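Local coordinates for protein lovastatin nonaketide synthase, polyketide synthase component (Aspergillus terreus, PDB 7CPX) that builds the dihydromonacolin L nonaketide of lovastatin biosynthesis from malonyl-CoA as an iterative polyketide synthase, working as a homodimer together with its partner lovC, at residues Cys662-Leu668 / Ser794-Tyr798; Ala651-His655 / Val826-Val832; Gly845-His851 / Ala872-Glu878. The protein carries 2 engineered substitutions. One frame throughout, in Å; residues are numbered along the deposited sequence.

All three contacts belong to the malonyl-CoA:ACP transacylase domain and converge on one parallel sheet, ordered 797-798, 648-652, 558-563, 844-848, 872-875. Contact 1 and contact 2 touch, with centres about 13 Å apart: strand 797-798, with P796 just before it, pairs with strand 648-652 through probable hydrogen bonds between P796 O and A651 N (2.7 Å) and between Y798 N and A651 O (2.9 Å). Contact 3 joins two strands at the other end of the sheet, its centre about 17 Å from that of contact 1 and 15 Å from that of contact 2. G654 in contact 2 begins a GHSSG sequence consistent with an acyltransferase nucleophile elbow, and helix 657-665 leads from there into contact 1.

Contact 1. Residues Cys662-Leu668 / Ser794-Tyr798; sequences CAFAAGL and SVPWY
The carbonyl oxygen of A666 is gripped by two successive amides of the other segment, S794 N at 3.1 Å and V795 N at 3.0 Å. The first donor lies in the carbonyl plane, whereas the second stands above it, 44° out. One oxygen thereby holds the chain just ahead of strand 797-798. G667, which leaves helical geometry with a positive phi, lies against the S794 hydroxyl, OG coming to 3.5 Å from G667 CA. The branches of V795 lie against the carbonyl of A665, CG2 coming closest to its O, so this side chain lies alongside the backbone around A665 and A666.

W797 carries most of the remaining contact. Its CG is anti to the backbone N (chi1 173°), which extends the indole toward the helix. The A666 methyl sits over one face of the five-membered ring in a CH-pi contact, CB lying 3.9 Å from the centroid and 29° off the ring normal. C662 comes instead from the edge: SG lies near the ring plane, 4.0 Å from the same centroid, a cysteine sulfur-aromatic contact beside NE1 and CD1. At the exposed margin, CD2 of L668 reaches S794 N.

Behind these groups, A651 and V653 of the neighbouring strand and its following loop touch both C662 and W797, while F563 of strand 558-563 packs against C662 and A665. The chemistry thus divides in two: main-chain hydrogen bonding ties the A666 carbonyl, where the chain leaves the helix, to S794 and V795, and a cysteine sulfur, a methyl and an indole make up the apolar part of the contact between helix and edge strand.

Contact 2. Residues Ala651-His655 / Val826-Val832; sequences AVVGH and VLFSHAV
The branched side chain of V652 overlaps the first turn of helix 828-838, its two methyls dividing the work. CG1 meets the A831 methyl at 3.5 Å from CB and V832 CG2 at 3.9 Å, whereas CG2 turns to the main chain and lies 3.4 Å from A831 O. With CG1 anti to the backbone N (chi1 163°), that methyl is directed at A831 and V832, and the V652 side chain crosses that of V832 at about a right angle. V832 CG2 in turn sits over one face of the F828 ring, offset toward its rim, so the two residues of successive helical turns pack on each other as well as on the strand.

F828 turns CD1 and CE1 to the strand, CE1 lying 4.0 Å from V652 CG1. The carbonyl oxygen of V653 approaches this ring at its edge, in plane, 3.3 Å from CD1, and the same oxygen also meets the hydroxyl of S800. Further along, V826 uses one methyl on each of two residues: CG1 abuts G654 O, and CG2 touches CB of H655 at 3.9 Å. The imidazole leads away, and its NE2 bonds to Q566 O.

Helix 828-838 and the residues just before it therefore cover the end of strand 648-652 and the turn after it by van der Waals contact, methyls and a ring edge meeting one another and main-chain carbonyls, G654 opening a probable nucleophile elbow. Helix 855-865 touches F828 and V832, while V653 packs on helix 657-665 and on W797 of strand 797-798.

Contact 3. Residues Gly845-His851 / Ala872-Glu878; sequences GIEVGCH and AYTGCLE
The side chain of E847 extends from strand 844-848 against the phenol of Y873: CB lies 3.4 Å from Y873 OH, CG and CD keep beside the same hydroxyl, and OE1 meets it at 3.3 Å in a weak, unsettled hydrogen bond. CG stands anti to the backbone N (chi1 -180°) and the chain stays extended, which brings the carboxylate to the edge of the ring, the two planes 76° apart. The other oxygen, OE2, is taken by the backbone N of L854.

The backbones of these two strands run parallel. G845 N bonds to A872 O, T874 N to G845 O at 2.9 Å, and E847 N to T874 O at 2.9 Å, the last two donors standing nearly along the C=O axis. I846 and T874 point to the opposite face of the sheet from E847 and Y873 and lie side by side. Past the paired strands the contact is made by the thiol of C876: G849 N donates to SG at 3.5 Å, with a 161° angle at the hydrogen.

H851 then folds back over the second strand. One face of its imidazole rests on G875, whose CA is 3.8 Å from the ring centroid in a CH-pi contact, while CD2 nears the edge of Y873 at CE2. Its backbone N bonds weakly to L877 O.

Together with helix 855-865, the two strands form a beta-alpha-beta unit. Main-chain bonds set its register, the C876 sulfur accepts the N-H of G849 just beyond the paired strands, and the E847 carboxylate lies at the edge of the Y873 ring and is held by the N-H of L854, which would probably help to stabilise its negative charge.

Contact 1. Residues Cys662-Leu668 / Ser794-Tyr798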
loop_
_atom_site.group_PDB
_atom_site.type_symbol
_atom_site.label_atom_id
_atom_site.label_comp_id
_atom_site.label_asym_id
_atom_site.label_seq_id
_atom_site.Cartn_x
_atom_site.Cartn_y
_atom_site.Cartn_z
ATOM N N CYS A 662 67.562 -26.681 45.679
ATOM C CA CYS A 662 67.752 -26.304 44.284
ATOM C C CYS A 662 68.664 -27.294 43.575
ATOM O O CYS A 662 68.473 -27.588 42.388
ATOM C CB CYS A 662 68.318 -24.888 44.193
ATOM S SG CYS A 662 68.402 -24.237 42.511
ATOM N N ALA A 663 69.653 -27.837 44.292
ATOM C CA ALA A 663 70.533 -28.827 43.683
ATOM C C ALA A 663 69.736 -30.026 43.193
ATOM O O ALA A 663 70.020 -30.577 42.122
ATOM C CB ALA A 663 71.607 -29.263 44.678
ATOM N N PHE A 664 68.731 -30.447 43.964
ATOM C CA PHE A 664 67.850 -31.512 43.501
ATOM C C PHE A 664 67.023 -31.058 42.306
ATOM O O PHE A 664 66.787 -31.836 41.374
ATOM C CB PHE A 664 66.944 -31.976 44.641
ATOM C CG PHE A 664 65.693 -32.668 44.179
ATOM C CD1 PHE A 664 65.763 -33.793 43.372
ATOM C CD2 PHE A 664 64.448 -32.200 44.559
ATOM C CE1 PHE A 664 64.612 -34.428 42.945
ATOM C CE2 PHE A 664 63.296 -32.833 44.139
ATOM C CZ PHE A 664 63.377 -33.949 43.331
ATOM N N ALA A 665 66.577 -29.799 42.311
ATOM C CA ALA A 665 65.754 -29.301 41.218
ATOM C C ALA A 665 66.506 -29.267 39.895
ATOM O O ALA A 665 65.870 -29.218 38.836
ATOM C CB ALA A 665 65.233 -27.905 41.549
ATOM N N ALA A 666 67.838 -29.296 39.929
ATOM C CA ALA A 666 68.624 -29.295 38.703
ATOM C C ALA A 666 68.451 -30.571 37.893
ATOM O O ALA A 666 68.860 -30.604 36.728
ATOM C CB ALA A 666 70.104 -29.095 39.032
ATOM N N GLY A 667 67.860 -31.613 38.473
ATOM C CA GLY A 667 67.732 -32.884 37.791
ATOM C C GLY A 667 68.968 -33.748 37.834
ATOM O O GLY A 667 68.985 -34.810 37.201
ATOM N N LEU A 668 70.005 -33.329 38.559
ATOM C CA LEU A 668 71.257 -34.068 38.652
ATOM C C LEU A 668 71.502 -34.674 40.024
ATOM O O LEU A 668 72.142 -35.723 40.115
ATOM C CB LEU A 668 72.435 -33.151 38.301
ATOM C CG LEU A 668 72.351 -32.466 36.936
ATOM C CD1 LEU A 668 73.375 -31.348 36.838
ATOM C CD2 LEU A 668 72.547 -33.471 35.813
ATOM N N SER A 794 69.603 -31.871 34.030
ATOM C CA SER A 794 68.618 -31.782 32.960
ATOM C C SER A 794 68.005 -30.386 32.909
ATOM O O SER A 794 67.752 -29.846 31.833
ATOM C CB SER A 794 67.520 -32.830 33.154
ATOM O OG SER A 794 66.833 -32.628 34.376
ATOM N N VAL A 795 67.767 -29.812 34.084
ATOM C CA VAL A 795 67.159 -28.490 34.201
ATOM C C VAL A 795 68.245 -27.424 34.111
ATOM O O VAL A 795 69.263 -27.528 34.812
ATOM C CB VAL A 795 66.375 -28.352 35.514
ATOM C CG1 VAL A 795 65.971 -26.902 35.741
ATOM C CG2 VAL A 795 65.155 -29.259 35.504
ATOM N N PRO A 796 68.089 -26.390 33.271
ATOM C CA PRO A 796 69.032 -25.266 33.326
ATOM C C PRO A 796 69.143 -24.718 34.738
ATOM O O PRO A 796 68.180 -24.161 35.276
ATOM C CB PRO A 796 68.421 -24.244 32.360
ATOM C CG PRO A 796 67.635 -25.064 31.401
ATOM C CD PRO A 796 67.095 -26.220 32.196
ATOM N N TRP A 797 70.315 -24.873 35.344
ATOM C CA TRP A 797 70.518 -24.585 36.754
ATOM C C TRP A 797 71.725 -23.675 36.921
ATOM O O TRP A 797 72.776 -23.907 36.317
ATOM C CB TRP A 797 70.710 -25.887 37.542
ATOM C CG TRP A 797 71.079 -25.699 38.974
ATOM C CD1 TRP A 797 70.229 -25.508 40.021
ATOM C CD2 TRP A 797 72.399 -25.703 39.524
ATOM N NE1 TRP A 797 70.938 -25.386 41.190
ATOM C CE2 TRP A 797 72.273 -25.502 40.912
ATOM C CE3 TRP A 797 73.676 -25.854 38.978
ATOM C CZ2 TRP A 797 73.376 -25.447 41.761
ATOM C CZ3 TRP A 797 74.769 -25.798 39.820
ATOM C CH2 TRP A 797 74.612 -25.598 41.197
ATOM N N TYR A 798 71.565 -22.639 37.742
ATOM C CA TYR A 798 72.595 -21.627 37.943
ATOM C C TYR A 798 72.855 -21.469 39.432
ATOM O O TYR A 798 71.934 -21.161 40.196
ATOM C CB TYR A 798 72.175 -20.288 37.331
ATOM C CG TYR A 798 71.911 -20.358 35.845
ATOM C CD1 TYR A 798 70.671 -20.748 35.358
ATOM C CD2 TYR A 798 72.902 -20.036 34.928
ATOM C CE1 TYR A 798 70.426 -20.812 34.001
ATOM C CE2 TYR A 798 72.666 -20.098 33.570
ATOM C CZ TYR A 798 71.426 -20.486 33.111
ATOM O OH TYR A 798 71.186 -20.550 31.758
#

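Contact 2. Residues Ala651-His655 / Val826-Val832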
loop_
_atom_site.group_PDB
_atom_site.type_symbol
_atom_site.label_atom_id
_atom_site.label_comp_id
_atom_site.label_asym_id
_atom_site.label_seq_id
_atom_site.Cartn_x
_atom_site.Cartn_y
_atom_site.Cartn_z
ATOM N N ALA A 651 66.363 -23.173 37.038
ATOM C CA ALA A 651 66.707 -23.203 38.453
ATOM C C ALA A 651 67.769 -22.169 38.792
ATOM O O ALA A 651 68.780 -22.044 38.094
ATOM C CB ALA A 651 67.197 -24.595 38.863
ATOM N N VAL A 652 67.524 -21.432 39.874
ATOM C CA VAL A 652 68.506 -20.553 40.496
ATOM C C VAL A 652 68.488 -20.832 41.991
ATOM O O VAL A 652 67.416 -20.887 42.602
ATOM C CB VAL A 652 68.214 -19.066 40.218
ATOM C CG1 VAL A 652 68.980 -18.182 41.194
ATOM C CG2 VAL A 652 68.583 -18.714 38.790
ATOM N N VAL A 653 69.667 -21.009 42.576
ATOM C CA VAL A 653 69.764 -21.392 43.979
ATOM C C VAL A 653 69.583 -20.161 44.856
ATOM O O VAL A 653 69.835 -19.024 44.437
ATOM C CB VAL A 653 71.109 -22.087 44.275
ATOM C CG1 VAL A 653 71.415 -23.186 43.252
ATOM C CG2 VAL A 653 72.231 -21.072 44.343
ATOM N N GLY A 654 69.143 -20.391 46.090
ATOM C CA GLY A 654 69.053 -19.334 47.077
ATOM C C GLY A 654 70.227 -19.367 48.030
ATOM O O GLY A 654 71.382 -19.268 47.606
ATOM N N HIS A 655 69.946 -19.509 49.323
ATOM C CA HIS A 655 70.978 -19.622 50.341
ATOM C C HIS A 655 70.616 -20.737 51.311
ATOM O O HIS A 655 69.439 -20.984 51.585
ATOM C CB HIS A 655 71.161 -18.302 51.104
ATOM C CG HIS A 655 69.929 -17.841 51.819
ATOM N ND1 HIS A 655 68.956 -17.078 51.209
ATOM C CD2 HIS A 655 69.512 -18.033 53.093
ATOM C CE1 HIS A 655 67.993 -16.821 52.077
ATOM N NE2 HIS A 655 68.306 -17.389 53.228
ATOM N N VAL A 826 76.481 -15.235 48.916
ATOM C CA VAL A 826 75.519 -15.659 47.906
ATOM C C VAL A 826 75.222 -14.477 46.995
ATOM O O VAL A 826 74.716 -13.443 47.449
ATOM C CB VAL A 826 74.230 -16.194 48.549
ATOM C CG1 VAL A 826 73.288 -16.733 47.484
ATOM C CG2 VAL A 826 74.550 -17.271 49.578
ATOM N N LEU A 827 75.535 -14.629 45.712
ATOM C CA LEU A 827 75.182 -13.636 44.697
ATOM C C LEU A 827 73.891 -14.047 43.990
ATOM O O LEU A 827 73.862 -14.353 42.798
ATOM C CB LEU A 827 76.328 -13.462 43.704
ATOM C CG LEU A 827 77.547 -12.687 44.212
ATOM C CD1 LEU A 827 78.300 -13.477 45.275
ATOM C CD2 LEU A 827 78.469 -12.319 43.060
ATOM N N PHE A 828 72.806 -14.047 44.766
ATOM C CA PHE A 828 71.510 -14.453 44.232
ATOM C C PHE A 828 71.097 -13.572 43.060
ATOM O O PHE A 828 70.537 -14.061 42.071
ATOM C CB PHE A 828 70.460 -14.407 45.341
ATOM C CG PHE A 828 69.060 -14.638 44.859
ATOM C CD1 PHE A 828 68.605 -15.921 44.613
ATOM C CD2 PHE A 828 68.198 -13.575 44.658
ATOM C CE1 PHE A 828 67.317 -16.137 44.170
ATOM C CE2 PHE A 828 66.908 -13.784 44.217
ATOM C CZ PHE A 828 66.468 -15.067 43.972
ATOM N N SER A 829 71.365 -12.269 43.155
ATOM C CA SER A 829 71.019 -11.365 42.064
ATOM C C SER A 829 71.752 -11.746 40.784
ATOM O O SER A 829 71.163 -11.737 39.697
ATOM C CB SER A 829 71.344 -9.926 42.457
ATOM O OG SER A 829 70.926 -9.016 41.454
ATOM N N HIS A 830 73.039 -12.081 40.891
ATOM C CA HIS A 830 73.805 -12.453 39.707
ATOM C C HIS A 830 73.272 -13.739 39.085
ATOM O O HIS A 830 73.182 -13.851 37.857
ATOM C CB HIS A 830 75.283 -12.602 40.065
ATOM C CG HIS A 830 76.181 -12.737 38.875
ATOM N ND1 HIS A 830 76.089 -11.909 37.777
ATOM C CD2 HIS A 830 77.190 -13.600 38.612
ATOM C CE1 HIS A 830 77.002 -12.258 36.888
ATOM N NE2 HIS A 830 77.683 -13.281 37.370
ATOM N N ALA A 831 72.921 -14.724 39.916
ATOM C CA ALA A 831 72.372 -15.968 39.388
ATOM C C ALA A 831 71.035 -15.730 38.700
ATOM O O ALA A 831 70.761 -16.305 37.640
ATOM C CB ALA A 831 72.222 -16.993 40.510
ATOM N N VAL A 832 70.183 -14.888 39.292
ATOM C CA VAL A 832 68.908 -14.564 38.657
ATOM C C VAL A 832 69.147 -13.866 37.326
ATOM O O VAL A 832 68.478 -14.153 36.326
ATOM C CB VAL A 832 68.045 -13.704 39.598
ATOM C CG1 VAL A 832 66.796 -13.217 38.878
ATOM C CG2 VAL A 832 67.672 -14.489 40.843
#

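Contact 3. Residues Gly845-His851 / Ala872-Glu878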
loop_
_atom_site.group_PDB
_atom_site.type_symbol
_atom_site.label_atom_id
_atom_site.label_comp_id
_atom_site.label_asym_id
_atom_site.label_seq_id
_atom_site.Cartn_x
_atom_site.Cartn_y
_atom_site.Cartn_z
ATOM N N GLY A 845 58.072 -17.037 37.319
ATOM C CA GLY A 845 58.976 -17.486 38.366
ATOM C C GLY A 845 58.200 -17.877 39.603
ATOM O O GLY A 845 57.218 -17.230 39.964
ATOM N N ILE A 846 58.648 -18.952 40.244
ATOM C CA ILE A 846 58.001 -19.495 41.433
ATOM C C ILE A 846 59.010 -19.490 42.571
ATOM O O ILE A 846 60.114 -20.033 42.433
ATOM C CB ILE A 846 57.458 -20.912 41.197
ATOM C CG1 ILE A 846 56.228 -20.860 40.291
ATOM C CG2 ILE A 846 57.113 -21.575 42.522
ATOM C CD1 ILE A 846 55.818 -22.208 39.743
ATOM N N GLU A 847 58.626 -18.882 43.692
ATOM C CA GLU A 847 59.422 -18.908 44.915
ATOM C C GLU A 847 59.113 -20.208 45.644
ATOM O O GLU A 847 58.252 -20.271 46.522
ATOM C CB GLU A 847 59.125 -17.694 45.786
ATOM C CG GLU A 847 59.924 -17.652 47.079
ATOM C CD GLU A 847 59.764 -16.341 47.822
ATOM O OE1 GLU A 847 59.223 -15.383 47.233
ATOM O OE2 GLU A 847 60.181 -16.268 48.997
ATOM N N VAL A 848 59.839 -21.260 45.272
ATOM C CA VAL A 848 59.650 -22.560 45.900
ATOM C C VAL A 848 60.000 -22.442 47.375
ATOM O O VAL A 848 61.118 -22.053 47.734
ATOM C CB VAL A 848 60.507 -23.627 45.209
ATOM C CG1 VAL A 848 60.196 -25.005 45.774
ATOM C CG2 VAL A 848 60.290 -23.599 43.703
ATOM N N GLY A 849 59.048 -22.773 48.232
ATOM C CA GLY A 849 59.279 -22.781 49.666
ATOM C C GLY A 849 58.579 -21.620 50.358
ATOM O O GLY A 849 57.383 -21.407 50.173
ATOM N N CYS A 850 59.340 -20.859 51.142
ATOM C CA CYS A 850 58.774 -19.931 52.120
ATOM C C CYS A 850 58.637 -18.532 51.515
ATOM O O CYS A 850 59.465 -17.638 51.702
ATOM C CB CYS A 850 59.629 -19.925 53.378
ATOM S SG CYS A 850 60.134 -21.587 53.871
ATOM N N HIS A 851 57.549 -18.363 50.770
ATOM C CA HIS A 851 57.138 -17.050 50.307
ATOM C C HIS A 851 56.751 -16.192 51.513
ATOM O O HIS A 851 56.266 -16.718 52.521
ATOM C CB HIS A 851 55.958 -17.201 49.346
ATOM C CG HIS A 851 55.643 -15.974 48.549
ATOM N ND1 HIS A 851 54.578 -15.151 48.843
ATOM C CD2 HIS A 851 56.234 -15.449 47.450
ATOM C CE1 HIS A 851 54.535 -14.162 47.967
ATOM N NE2 HIS A 851 55.531 -14.318 47.113
ATOM N N ALA A 872 55.898 -12.743 35.576
ATOM C CA ALA A 872 55.000 -13.163 36.641
ATOM C C ALA A 872 55.777 -13.814 37.777
ATOM O O ALA A 872 56.796 -14.476 37.564
ATOM C CB ALA A 872 53.959 -14.137 36.094
ATOM N N TYR A 873 55.285 -13.619 38.998
ATOM C CA TYR A 873 55.886 -14.198 40.191
ATOM C C TYR A 873 54.805 -14.884 41.013
ATOM O O TYR A 873 53.677 -14.389 41.104
ATOM C CB TYR A 873 56.583 -13.128 41.032
ATOM C CG TYR A 873 57.687 -13.669 41.907
ATOM C CD1 TYR A 873 59.004 -13.662 41.474
ATOM C CD2 TYR A 873 57.412 -14.187 43.163
ATOM C CE1 TYR A 873 60.017 -14.155 42.268
ATOM C CE2 TYR A 873 58.421 -14.682 43.965
ATOM C CZ TYR A 873 59.723 -14.664 43.512
ATOM O OH TYR A 873 60.741 -15.154 44.300
ATOM N N THR A 874 55.151 -16.024 41.609
ATOM C CA THR A 874 54.170 -16.841 42.314
ATOM C C THR A 874 54.792 -17.492 43.538
ATOM O O THR A 874 55.863 -18.099 43.445
ATOM C CB THR A 874 53.604 -17.924 41.390
ATOM O OG1 THR A 874 52.922 -17.308 40.292
ATOM C CG2 THR A 874 52.642 -18.822 42.144
ATOM N N GLY A 875 54.108 -17.386 44.672
ATOM C CA GLY A 875 54.481 -18.098 45.878
ATOM C C GLY A 875 53.629 -19.342 46.057
ATOM O O GLY A 875 52.474 -19.383 45.642
ATOM N N CYS A 876 54.217 -20.364 46.685
ATOM C CA CYS A 876 53.547 -21.643 46.869
ATOM C C CYS A 876 53.426 -22.080 48.321
ATOM O O CYS A 876 52.709 -23.049 48.595
ATOM C CB CYS A 876 54.275 -22.744 46.082
ATOM S SG CYS A 876 55.997 -22.974 46.559
ATOM N N LEU A 877 54.100 -21.410 49.255
ATOM C CA LEU A 877 53.944 -21.689 50.683
ATOM C C LEU A 877 54.081 -20.355 51.409
ATOM O O LEU A 877 55.195 -19.899 51.685
ATOM C CB LEU A 877 54.965 -22.710 51.174
ATOM C CG LEU A 877 54.459 -23.715 52.212
ATOM C CD1 LEU A 877 53.378 -24.612 51.623
ATOM C CD2 LEU A 877 55.605 -24.552 52.750
ATOM N N GLU A 878 52.944 -19.733 51.712
ATOM C CA GLU A 878 52.928 -18.398 52.283
ATOM C C GLU A 878 53.240 -18.450 53.778
ATOM O O GLU A 878 53.452 -19.514 54.366
ATOM C CB GLU A 878 51.580 -17.729 52.021
ATOM C CG GLU A 878 51.433 -17.162 50.618
ATOM C CD GLU A 878 51.403 -18.236 49.550
ATOM O OE1 GLU A 878 50.858 -19.326 49.819
ATOM O OE2 GLU A 878 51.929 -17.991 48.444
#